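Local coordinates for protein GDP-mannose-dependent alpha-(1-6)-phosphatidylinositol monomannoside mannosyltransferase (Corynebacterium glutamicum, PDB 3OKP) that belongs to the GT-B class of glycosyltransferases and holds guanosine-5'-diphosphate-alpha-D-mannose in a pocket lined by loops and a helix of its second domain, at residues A[208-212]-A[287-291]; A[290-296]-A[311-317]; A[213-218]-A[244-248]; A[276-280]-A[295-299]. One frame throughout, in Å; residues are numbered along the deposited sequence.

Contact 1: A[208-212]-A[287-291]; sequences VPRKG and LDVEG. With GDD (guanosine-5'-diphosphate-alpha-D-mannose), chain B.
Arg210 and Asp288 mark the closest approach of the two backbones, with their CA atoms 7.2 Å apart, a gap bridged by long side chains. Residues 209-211 form a 3-10 turn, closed by backbone bonds from Lys211 N to Val208 O and from Gly212 N to Pro209 O, while 287-291 run past as an irregular loop. The turn sends Arg210 and Lys211 to one carboxylate oxygen, Glu290 OE1. Arg210 places its CG between the backbone N and carbonyl carbon (chi1 75°) and then runs extended, which carries the guanidinium across to Glu290. There NH1 forms a bent salt bridge (N-H...O 140°) with Glu290 OE1, modelled at 2.5 Å, a length too short to be taken exactly; it meets the oxygen 56° out of the carboxylate plane. Lys211 NZ takes the syn lone pair of the same Glu290 OE1 at 2.9 Å. Both loops follow parallel strands, 200-204 and 275-278, of the Rossmann-like second domain, and Glu290 is consistent with the first glutamate of the EX7E motif found in many GT-B glycosyltransferases. Lys211 NZ also donates to O3B of guanosine-5'-diphosphate-alpha-D-mannose at 2.8 Å, so a single ammonium links carboxylate and diphosphate. The Arg210 guanidinium is held between two layers: Val289 O sits 3.4 Å above the centre of one face, and Lys211 CE lies over the opposite face near the rim. Asp288 is modelled in two conformers, so the salt bridge of its OD1 to Arg210 NE and the water joining its OD2 to Arg210 N, which belong to one of them, remain doubtful.

Contact 2: A[290-296]-A[311-317]; sequences EGLGIVY and SGGAPET. With GDD (guanosine-5'-diphosphate-alpha-D-mannose), chain B.
Glu290 lies in the glycine-containing loop that leads into helix 294-301 at the diphosphate site, and this loop packs on the type II' turn from Ser311 to Ala314. Glu290 uses both of its backbone polar atoms: its N donates almost straight (175°) to Ser311 OG at 3.1 Å, and its O accepts from Gly313 N at 2.8 Å. Ser311 OG is further fixed by Thr282 OG1. Gly312 has a positive phi, which favours glycine, and a CB there would run into Glu290 O; its bare CA lies 3.3 Å from that oxygen. Gly313 CA likewise makes a CA-H...O contact with Gly291 O. Further along, Thr317 is turned by a bond from its OG1 to Ala314 O at 2.7 Å, which puts CG2 against Leu292 CD1 at 3.8 Å, while OG1 lies 3.3 Å from Tyr296 CB. Ala314 CB, small enough to lie close by, touches Tyr296 CE2 obliquely at 3.6 Å. The helix start offers Ile294 N and Val295 N to the alpha-phosphate of the ligand in long, weak bonds. Strand 306-308 flanks the Tyr296 ring through Val306 and Ala308, strand 275-278 adds Phe276, and Glu316 reaches the backbone of Gln149 and Tyr150 at helix 149-159.

Contact 3: A[213-218]-A[244-248]; sequences QDSLIK and LRRLA
Leu244 lies across from Asp214, their CA atoms 6.1 Å apart, where helix 241-247 packs against the first turns of helix 213-226. With its CG beside the backbone N (chi1 -68°), Leu244 drives its two methyls at the start of the other helix: CD2 comes 3.7 Å from Gln213 CB and also rests on the backbone N of Asp214. Ile217 CD1 meets the same Leu244 CD2 at 3.9 Å, the two side chains crossing at about a right angle, and also touches Leu244 O. One turn on, Leu247 divides its contacts. Its CD2 sits 3.6 Å from Asp214 CB, its CB is 3.9 Å from Ile217 CG2, and the aliphatic part of Lys218 approaches it loosely at the rim. Ala248, where the helix ends, closes the row with its CB 4.1 Å from Ile217 CG2. A small residue suits this place, for Ala248 touches Ile217 and also Val255 and Phe257 of strand 255-259. Beta-branched Ile217 is fitted to the centre because CG2, anti to the backbone N, serves Leu247 and Ala248 while CG1 carries CD1 to Leu244. Asp214 gives the interface its CB and sends its carboxylate to Tyr240 and Arg281; Gln213 packs its CB here while NE2 donates to Arg206 O. The joint between these two helices of the Rossmann-like domain therefore rests on van der Waals packing, with the polar ends of Asp214 and Gln213 engaged elsewhere.

Contact 4: A[276-280]-A[295-299]; sequences FAMPA and VYLEA. With GDD (guanosine-5'-diphosphate-alpha-D-mannose), chain B.
Phe276 and Ala299 bring strand 275-278 and helix 294-301 together within a beta-alpha-beta unit of the parallel sheet; the axes of strand residues 276-278 and helix residues 295-299 run antiparallel (172°), 9.3 Å apart at closest approach. Phe276, with CG anti to the backbone N (chi1 177°), reaches straight to the helix. Ala299 CB lies 3.6 Å from Phe276 CG, a small side chain letting the aromatic ring close in, while the far end of the ring, CZ, meets Val295 CB at the same distance. The edge of Phe276 is met by Tyr296 CD1, and Val295 O stands above one face near its rim. Met278 bends twice, at chi2 (-89°) and chi3, and its flexible chain curls CE back against Val295 CG2 at 3.7 Å. The sulfur makes an oblique Met-aromatic contact with the Tyr296 ring, SD lying 5.4 Å from the ring centroid. Tyr296 OH, carried past the hydrophobic layer, donates to Met278 O at 2.6 Å, satisfying the carbonyl just before the inverse gamma turn centred on Pro279. On another side of the helix Glu298, extended beyond CG, meets the ribose of the ligand with both oxygens: O2' donates to Glu298 OE1 at 2.8 Å and O3' to Glu298 OE2 at 2.7 Å.

All four contacts lie in the second Rossmann-like domain, built on the six-stranded parallel sheet. Contacts 1, 2 and 4 all touch the bound ligand: contacts 1 and 2 share Glu290 and Gly291, contacts 2 and 4 share Val295 and Tyr296 of helix 294-301, and their centres lie about 8 to 13 Å apart. Contact 3 lies farther out, about 15 Å from contact 1 between centres, but touches contact 1 and, through Leu216 on Pro279, contact 4; nested in the chain loop that contact 1 closes, its segment 213-218 follows directly on 208-212. Contacts 1 and 4 alternate along the chain. Glu290, which grips the diphosphate-binding Lys211, and Glu298, which bonds the ribose, sit eight positions apart on one loop-helix element.

Contact 1: A[208-212]-A[287-291]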
# COMPACT_ATOMS: atom_id res chain seq x y z
N VAL A 208 -0.95 -10.91 11.36
CA VAL A 208 -0.04 -10.41 12.40
C VAL A 208 -0.86 -9.62 13.42
O VAL A 208 -1.92 -9.08 13.07
CB VAL A 208 1.13 -9.55 11.81
CG1 VAL A 208 2.07 -10.40 10.95
CG2 VAL A 208 0.61 -8.34 11.02
N PRO A 209 -0.40 -9.56 14.69
CA PRO A 209 -1.18 -8.91 15.76
C PRO A 209 -1.75 -7.53 15.43
O PRO A 209 -2.92 -7.27 15.72
CB PRO A 209 -0.17 -8.81 16.91
CG PRO A 209 0.75 -9.94 16.70
CD PRO A 209 0.87 -10.12 15.20
N ARG A 210 -0.95 -6.66 14.80
CA ARG A 210 -1.34 -5.26 14.62
C ARG A 210 -2.54 -5.03 13.68
O ARG A 210 -3.16 -3.97 13.73
CB ARG A 210 -0.14 -4.40 14.21
CG ARG A 210 0.32 -4.56 12.76
CD ARG A 210 1.35 -3.49 12.41
NE ARG A 210 1.80 -3.57 11.02
CZ ARG A 210 1.18 -2.98 10.01
NH1 ARG A 210 0.09 -2.26 10.23
NH2 ARG A 210 1.63 -3.11 8.77
N LYS A 211 -2.87 -6.03 12.86
CA LYS A 211 -3.97 -5.90 11.90
C LYS A 211 -5.35 -6.01 12.56
O LYS A 211 -6.37 -5.66 11.96
CB LYS A 211 -3.82 -6.93 10.77
CG LYS A 211 -2.53 -6.81 9.96
CD LYS A 211 -2.54 -5.61 9.02
CE LYS A 211 -1.27 -5.56 8.17
NZ LYS A 211 -1.30 -4.43 7.20
N GLY A 212 -5.38 -6.50 13.79
CA GLY A 212 -6.61 -6.51 14.58
C GLY A 212 -7.63 -7.57 14.22
O GLY A 212 -8.83 -7.39 14.47
N LEU A 287 6.62 1.60 16.47
CA LEU A 287 7.31 1.24 15.22
C LEU A 287 6.53 0.24 14.36
O LEU A 287 6.72 0.19 13.14
CB LEU A 287 8.72 0.73 15.52
CG LEU A 287 9.91 1.70 15.51
CD1 LEU A 287 9.53 3.17 15.73
CD2 LEU A 287 10.97 1.27 16.52
N ASP A 288 5.67 -0.55 15.00
CA ASP A 288 4.79 -1.47 14.29
C ASP A 288 3.48 -0.73 13.98
O ASP A 288 2.55 -0.72 14.78
CB ASP A 288 4.54 -2.72 15.15
CG ASP A 288 4.02 -3.89 14.34
OD1 ASP A 288 4.33 -3.98 13.13
OD2 ASP A 288 3.31 -4.73 14.93
N VAL A 289 3.44 -0.11 12.80
CA VAL A 289 2.38 0.82 12.47
C VAL A 289 1.87 0.64 11.03
O VAL A 289 2.62 0.23 10.14
CB VAL A 289 2.86 2.29 12.72
CG1 VAL A 289 3.96 2.71 11.73
CG2 VAL A 289 1.71 3.26 12.72
N GLU A 290 0.59 0.95 10.83
CA GLU A 290 -0.02 0.94 9.51
C GLU A 290 0.34 2.23 8.78
O GLU A 290 -0.17 3.30 9.11
CB GLU A 290 -1.54 0.77 9.62
CG GLU A 290 -2.23 0.39 8.32
CD GLU A 290 -1.80 -0.97 7.80
OE1 GLU A 290 -1.77 -1.94 8.58
OE2 GLU A 290 -1.50 -1.07 6.59
N GLY A 291 1.24 2.12 7.80
CA GLY A 291 1.72 3.28 7.05
C GLY A 291 0.60 3.98 6.31
O GLY A 291 0.49 5.21 6.34
N2 GDD B . -3.69 -12.41 -3.27
C2 GDD B . -3.85 -12.10 -1.96
N1 GDD B . -4.34 -13.02 -1.10
N3 GDD B . -3.52 -10.86 -1.52
C4 GDD B . -3.67 -10.53 -0.21
C5 GDD B . -4.17 -11.47 0.68
C6 GDD B . -4.51 -12.73 0.21
O6 GDD B . -4.96 -13.60 0.99
N7 GDD B . -4.22 -10.89 1.90
C8 GDD B . -3.76 -9.62 1.76
N9 GDD B . -3.43 -9.41 0.48
C1' GDD B . -2.88 -8.16 -0.12
C2' GDD B . -3.95 -7.08 -0.16
O2' GDD B . -4.78 -7.20 -1.32
C3' GDD B . -3.14 -5.81 -0.16
O3' GDD B . -2.86 -5.39 -1.50
C4' GDD B . -1.84 -6.17 0.55
O4' GDD B . -1.80 -7.60 0.63
C5' GDD B . -1.77 -5.58 1.96
O5' GDD B . -1.08 -4.32 1.95
PA GDD B . -1.29 -3.32 2.97
O1A GDD B . -0.75 -2.25 2.61
O2A GDD B . -2.52 -3.11 3.13
O3A GDD B . -0.73 -3.74 4.24
PB GDD B . 0.64 -4.19 4.44
O2B GDD B . 1.43 -3.56 3.71
O3B GDD B . 0.95 -4.03 5.64
O1B GDD B . 0.73 -5.60 4.14
O HOH W 1 2.00 -6.99 14.20

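Contact 2: A[290-296]-A[311-317]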
# COMPACT_ATOMS: atom_id res chain seq x y z
N GLU A 290 0.59 0.95 10.83
CA GLU A 290 -0.02 0.94 9.51
C GLU A 290 0.34 2.23 8.78
O GLU A 290 -0.17 3.30 9.11
CB GLU A 290 -1.54 0.77 9.62
CG GLU A 290 -2.23 0.39 8.32
CD GLU A 290 -1.80 -0.97 7.80
OE1 GLU A 290 -1.77 -1.94 8.58
OE2 GLU A 290 -1.50 -1.07 6.59
N GLY A 291 1.24 2.12 7.80
CA GLY A 291 1.72 3.28 7.05
C GLY A 291 0.60 3.98 6.31
O GLY A 291 0.49 5.21 6.34
N LEU A 292 -0.23 3.20 5.63
CA LEU A 292 -1.42 3.72 4.96
C LEU A 292 -2.55 2.70 5.04
O LEU A 292 -3.55 2.93 5.73
CB LEU A 292 -1.11 4.11 3.51
CG LEU A 292 -2.25 4.75 2.71
CD1 LEU A 292 -2.63 6.13 3.26
CD2 LEU A 292 -1.88 4.83 1.24
N GLY A 293 -2.39 1.58 4.34
CA GLY A 293 -3.40 0.53 4.34
C GLY A 293 -4.14 0.45 3.02
O GLY A 293 -5.25 0.96 2.88
N ILE A 294 -3.50 -0.18 2.04
CA ILE A 294 -4.08 -0.32 0.70
C ILE A 294 -5.36 -1.16 0.71
O ILE A 294 -6.24 -0.96 -0.13
CB ILE A 294 -3.03 -0.82 -0.34
CG1 ILE A 294 -3.54 -0.63 -1.78
CG2 ILE A 294 -2.65 -2.26 -0.10
CD1 ILE A 294 -3.26 0.74 -2.34
N VAL A 295 -5.48 -2.09 1.67
CA VAL A 295 -6.67 -2.93 1.79
C VAL A 295 -7.97 -2.12 1.95
O VAL A 295 -9.02 -2.54 1.47
CB VAL A 295 -6.56 -4.00 2.93
CG1 VAL A 295 -5.49 -5.03 2.60
CG2 VAL A 295 -6.30 -3.35 4.29
N TYR A 296 -7.88 -0.96 2.61
CA TYR A 296 -9.03 -0.07 2.79
C TYR A 296 -9.47 0.56 1.47
O TYR A 296 -10.66 0.78 1.25
CB TYR A 296 -8.70 1.05 3.78
CG TYR A 296 -8.25 0.60 5.16
CD1 TYR A 296 -9.06 -0.20 5.96
CD2 TYR A 296 -7.03 1.03 5.68
CE1 TYR A 296 -8.65 -0.60 7.24
CE2 TYR A 296 -6.61 0.64 6.95
CZ TYR A 296 -7.43 -0.17 7.73
OH TYR A 296 -7.01 -0.55 8.98
N SER A 311 -4.45 3.19 13.75
CA SER A 311 -3.00 3.10 13.54
C SER A 311 -2.49 3.92 12.35
O SER A 311 -3.00 3.78 11.24
CB SER A 311 -2.57 1.65 13.36
OG SER A 311 -1.15 1.56 13.29
N GLY A 312 -1.48 4.74 12.61
CA GLY A 312 -0.74 5.45 11.57
C GLY A 312 -1.57 6.21 10.55
O GLY A 312 -2.34 7.11 10.90
N GLY A 313 -1.41 5.84 9.28
CA GLY A 313 -2.12 6.49 8.18
C GLY A 313 -3.45 5.87 7.81
O GLY A 313 -4.10 6.33 6.87
N ALA A 314 -3.87 4.84 8.55
CA ALA A 314 -5.14 4.15 8.29
C ALA A 314 -6.37 5.07 8.19
O ALA A 314 -7.16 4.94 7.25
CB ALA A 314 -5.39 3.03 9.30
N PRO A 315 -6.55 6.00 9.16
CA PRO A 315 -7.72 6.90 9.07
C PRO A 315 -7.72 7.80 7.83
O PRO A 315 -8.79 8.26 7.42
CB PRO A 315 -7.60 7.75 10.35
CG PRO A 315 -6.77 6.95 11.27
CD PRO A 315 -5.77 6.27 10.38
N GLU A 316 -6.55 8.02 7.23
CA GLU A 316 -6.42 8.88 6.04
C GLU A 316 -7.02 8.26 4.77
O GLU A 316 -7.22 8.96 3.77
CB GLU A 316 -4.95 9.23 5.78
CG GLU A 316 -4.27 10.05 6.88
CD GLU A 316 -2.78 10.25 6.63
OE1 GLU A 316 -2.40 10.62 5.50
OE2 GLU A 316 -1.99 10.04 7.58
N THR A 317 -7.31 6.96 4.81
CA THR A 317 -7.84 6.25 3.64
C THR A 317 -9.35 6.42 3.46
O THR A 317 -9.87 6.24 2.36
CB THR A 317 -7.53 4.73 3.70
OG1 THR A 317 -8.16 4.15 4.84
CG2 THR A 317 -6.03 4.48 3.75
N2 GDD B . -3.69 -12.41 -3.27
C2 GDD B . -3.85 -12.10 -1.96
N1 GDD B . -4.34 -13.02 -1.10
N3 GDD B . -3.52 -10.86 -1.52
C4 GDD B . -3.67 -10.53 -0.21
C5 GDD B . -4.17 -11.47 0.68
C6 GDD B . -4.51 -12.73 0.21
O6 GDD B . -4.96 -13.60 0.99
N7 GDD B . -4.22 -10.89 1.90
C8 GDD B . -3.76 -9.62 1.76
N9 GDD B . -3.43 -9.41 0.48
C1' GDD B . -2.88 -8.16 -0.12
C2' GDD B . -3.95 -7.08 -0.16
O2' GDD B . -4.78 -7.20 -1.32
C3' GDD B . -3.14 -5.81 -0.16
O3' GDD B . -2.86 -5.39 -1.50
C4' GDD B . -1.84 -6.17 0.55
O4' GDD B . -1.80 -7.60 0.63
C5' GDD B . -1.77 -5.58 1.96
O5' GDD B . -1.08 -4.32 1.95
PA GDD B . -1.29 -3.32 2.97
O1A GDD B . -0.75 -2.25 2.61
O2A GDD B . -2.52 -3.11 3.13
O3A GDD B . -0.73 -3.74 4.24
PB GDD B . 0.64 -4.19 4.44
O2B GDD B . 1.43 -3.56 3.71
O3B GDD B . 0.95 -4.03 5.64
O1B GDD B . 0.73 -5.60 4.14

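Contact 3: A[213-218]-A[244-248]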
# COMPACT_ATOMS: atom_id res chain seq x y z
N GLN A 213 -7.17 -8.67 13.63
CA GLN A 213 -8.03 -9.85 13.47
C GLN A 213 -8.42 -10.36 14.85
O GLN A 213 -9.54 -10.84 15.04
CB GLN A 213 -7.33 -10.98 12.70
CG GLN A 213 -7.04 -10.69 11.23
CD GLN A 213 -5.64 -10.17 10.98
OE1 GLN A 213 -4.87 -9.94 11.92
NE2 GLN A 213 -5.29 -10.00 9.71
N ASP A 214 -7.50 -10.25 15.81
CA ASP A 214 -7.78 -10.62 17.20
C ASP A 214 -8.88 -9.74 17.81
O ASP A 214 -9.75 -10.25 18.51
CB ASP A 214 -6.51 -10.64 18.07
CG ASP A 214 -5.66 -9.37 17.95
OD1 ASP A 214 -6.10 -8.35 17.38
OD2 ASP A 214 -4.51 -9.40 18.45
N SER A 215 -8.83 -8.44 17.51
CA SER A 215 -9.86 -7.49 17.96
C SER A 215 -11.22 -7.85 17.37
O SER A 215 -12.24 -7.81 18.06
CB SER A 215 -9.48 -6.06 17.57
OG SER A 215 -8.22 -5.70 18.10
N LEU A 216 -11.23 -8.20 16.08
CA LEU A 216 -12.43 -8.65 15.37
C LEU A 216 -13.03 -9.91 15.98
O LEU A 216 -14.25 -9.98 16.21
CB LEU A 216 -12.11 -8.88 13.88
CG LEU A 216 -12.65 -7.96 12.77
CD1 LEU A 216 -13.18 -6.61 13.24
CD2 LEU A 216 -11.63 -7.79 11.64
N ILE A 217 -12.18 -10.90 16.26
CA ILE A 217 -12.60 -12.16 16.87
C ILE A 217 -13.22 -11.93 18.25
O ILE A 217 -14.24 -12.54 18.59
CB ILE A 217 -11.43 -13.18 16.93
CG1 ILE A 217 -11.14 -13.74 15.53
CG2 ILE A 217 -11.74 -14.32 17.90
CD1 ILE A 217 -9.76 -14.39 15.38
N LYS A 218 -12.62 -11.04 19.03
CA LYS A 218 -13.11 -10.72 20.37
C LYS A 218 -14.44 -9.96 20.35
O LYS A 218 -15.20 -10.01 21.31
CB LYS A 218 -12.05 -9.94 21.17
CG LYS A 218 -10.87 -10.81 21.60
CD LYS A 218 -9.81 -10.00 22.34
CE LYS A 218 -8.56 -10.84 22.59
NZ LYS A 218 -7.59 -10.12 23.48
N LEU A 244 -4.79 -16.79 16.52
CA LEU A 244 -6.11 -16.38 16.03
C LEU A 244 -7.12 -17.53 16.09
O LEU A 244 -8.26 -17.34 16.50
CB LEU A 244 -6.02 -15.81 14.61
CG LEU A 244 -5.29 -14.47 14.43
CD1 LEU A 244 -5.19 -14.10 12.96
CD2 LEU A 244 -5.96 -13.35 15.23
N ARG A 245 -6.68 -18.72 15.68
CA ARG A 245 -7.54 -19.91 15.73
C ARG A 245 -7.94 -20.25 17.17
O ARG A 245 -9.09 -20.61 17.43
CB ARG A 245 -6.85 -21.10 15.06
CG ARG A 245 -6.74 -21.00 13.55
CD ARG A 245 -6.10 -22.26 12.97
NE ARG A 245 -6.08 -22.27 11.50
CZ ARG A 245 -7.08 -22.71 10.74
NH1 ARG A 245 -8.20 -23.16 11.28
NH2 ARG A 245 -6.96 -22.69 9.42
N ARG A 246 -7.00 -20.10 18.11
CA ARG A 246 -7.26 -20.34 19.53
C ARG A 246 -8.26 -19.32 20.08
O ARG A 246 -9.17 -19.68 20.83
CB ARG A 246 -5.97 -20.31 20.34
CG ARG A 246 -6.06 -21.04 21.68
CD ARG A 246 -4.90 -20.71 22.61
NE ARG A 246 -5.00 -19.36 23.16
CZ ARG A 246 -4.18 -18.36 22.87
NH1 ARG A 246 -3.17 -18.53 22.03
NH2 ARG A 246 -4.37 -17.17 23.43
N LEU A 247 -8.09 -18.06 19.70
CA LEU A 247 -9.02 -16.99 20.08
C LEU A 247 -10.43 -17.25 19.56
O LEU A 247 -11.41 -16.91 20.23
CB LEU A 247 -8.50 -15.64 19.57
CG LEU A 247 -7.84 -14.62 20.52
CD1 LEU A 247 -7.30 -15.21 21.83
CD2 LEU A 247 -6.76 -13.84 19.78
N ALA A 248 -10.53 -17.86 18.39
CA ALA A 248 -11.81 -18.09 17.72
C ALA A 248 -12.51 -19.39 18.11
O ALA A 248 -13.55 -19.73 17.55
CB ALA A 248 -11.63 -18.01 16.21

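Contact 4: A[276-280]-A[295-299]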
# COMPACT_ATOMS: atom_id res chain seq x y z
N PHE A 276 -16.17 -4.47 5.12
CA PHE A 276 -14.74 -4.75 5.27
C PHE A 276 -14.26 -4.12 6.58
O PHE A 276 -14.48 -2.94 6.82
CB PHE A 276 -13.91 -4.21 4.10
CG PHE A 276 -12.42 -4.42 4.26
CD1 PHE A 276 -11.63 -3.46 4.91
CD2 PHE A 276 -11.81 -5.58 3.79
CE1 PHE A 276 -10.26 -3.66 5.08
CE2 PHE A 276 -10.44 -5.78 3.95
CZ PHE A 276 -9.67 -4.82 4.60
N ALA A 277 -13.61 -4.93 7.41
CA ALA A 277 -13.11 -4.45 8.69
C ALA A 277 -11.66 -4.89 8.91
O ALA A 277 -11.32 -6.06 8.71
CB ALA A 277 -14.00 -4.94 9.83
N MET A 278 -10.83 -3.94 9.32
CA MET A 278 -9.45 -4.22 9.72
C MET A 278 -9.05 -3.13 10.71
O MET A 278 -8.56 -2.08 10.31
CB MET A 278 -8.51 -4.26 8.50
CG MET A 278 -7.17 -4.94 8.77
SD MET A 278 -5.88 -3.83 9.38
CE MET A 278 -5.27 -3.13 7.84
N PRO A 279 -9.29 -3.38 12.01
CA PRO A 279 -9.06 -2.38 13.05
C PRO A 279 -7.59 -2.33 13.48
O PRO A 279 -7.25 -2.71 14.60
CB PRO A 279 -9.98 -2.83 14.19
CG PRO A 279 -10.07 -4.31 14.03
CD PRO A 279 -9.81 -4.64 12.58
N ALA A 280 -6.74 -1.86 12.57
CA ALA A 280 -5.30 -1.76 12.80
C ALA A 280 -4.95 -0.96 14.05
O ALA A 280 -5.52 0.11 14.30
CB ALA A 280 -4.61 -1.15 11.57
N VAL A 295 -5.48 -2.09 1.67
CA VAL A 295 -6.67 -2.93 1.79
C VAL A 295 -7.97 -2.12 1.95
O VAL A 295 -9.02 -2.54 1.47
CB VAL A 295 -6.56 -4.00 2.93
CG1 VAL A 295 -5.49 -5.03 2.60
CG2 VAL A 295 -6.30 -3.35 4.29
N TYR A 296 -7.88 -0.96 2.61
CA TYR A 296 -9.03 -0.07 2.79
C TYR A 296 -9.47 0.56 1.47
O TYR A 296 -10.66 0.78 1.25
CB TYR A 296 -8.70 1.05 3.78
CG TYR A 296 -8.25 0.60 5.16
CD1 TYR A 296 -9.06 -0.20 5.96
CD2 TYR A 296 -7.03 1.03 5.68
CE1 TYR A 296 -8.65 -0.60 7.24
CE2 TYR A 296 -6.61 0.64 6.95
CZ TYR A 296 -7.43 -0.17 7.73
OH TYR A 296 -7.01 -0.55 8.98
N LEU A 297 -8.49 0.85 0.62
CA LEU A 297 -8.74 1.43 -0.70
C LEU A 297 -9.32 0.40 -1.64
O LEU A 297 -10.20 0.70 -2.45
CB LEU A 297 -7.45 2.03 -1.27
CG LEU A 297 -6.72 3.03 -0.37
CD1 LEU A 297 -5.37 3.37 -0.95
CD2 LEU A 297 -7.56 4.29 -0.16
N GLU A 298 -8.82 -0.83 -1.53
CA GLU A 298 -9.32 -1.97 -2.29
C GLU A 298 -10.79 -2.26 -1.98
O GLU A 298 -11.58 -2.54 -2.89
CB GLU A 298 -8.46 -3.21 -2.01
CG GLU A 298 -7.06 -3.14 -2.62
CD GLU A 298 -6.13 -4.24 -2.14
OE1 GLU A 298 -6.50 -5.01 -1.22
OE2 GLU A 298 -5.01 -4.34 -2.68
N ALA A 299 -11.15 -2.18 -0.70
CA ALA A 299 -12.52 -2.40 -0.25
C ALA A 299 -13.45 -1.32 -0.79
O ALA A 299 -14.52 -1.62 -1.33
CB ALA A 299 -12.58 -2.44 1.27
N2 GDD B . -3.69 -12.41 -3.27
C2 GDD B . -3.85 -12.10 -1.96
N1 GDD B . -4.34 -13.02 -1.10
N3 GDD B . -3.52 -10.86 -1.52
C4 GDD B . -3.67 -10.53 -0.21
C5 GDD B . -4.17 -11.47 0.68
C6 GDD B . -4.51 -12.73 0.21
O6 GDD B . -4.96 -13.60 0.99
N7 GDD B . -4.22 -10.89 1.90
C8 GDD B . -3.76 -9.62 1.76
N9 GDD B . -3.43 -9.41 0.48
C1' GDD B . -2.88 -8.16 -0.12
C2' GDD B . -3.95 -7.08 -0.16
O2' GDD B . -4.78 -7.20 -1.32
C3' GDD B . -3.14 -5.81 -0.16
O3' GDD B . -2.86 -5.39 -1.50
C4' GDD B . -1.84 -6.17 0.55
O4' GDD B . -1.80 -7.60 0.63
C5' GDD B . -1.77 -5.58 1.96
O5' GDD B . -1.08 -4.32 1.95
PA GDD B . -1.29 -3.32 2.97
O1A GDD B . -0.75 -2.25 2.61
O2A GDD B . -2.52 -3.11 3.13
O3A GDD B . -0.73 -3.74 4.24
PB GDD B . 0.64 -4.19 4.44
O2B GDD B . 1.43 -3.56 3.71
O3B GDD B . 0.95 -4.03 5.64
O1B GDD B . 0.73 -5.60 4.14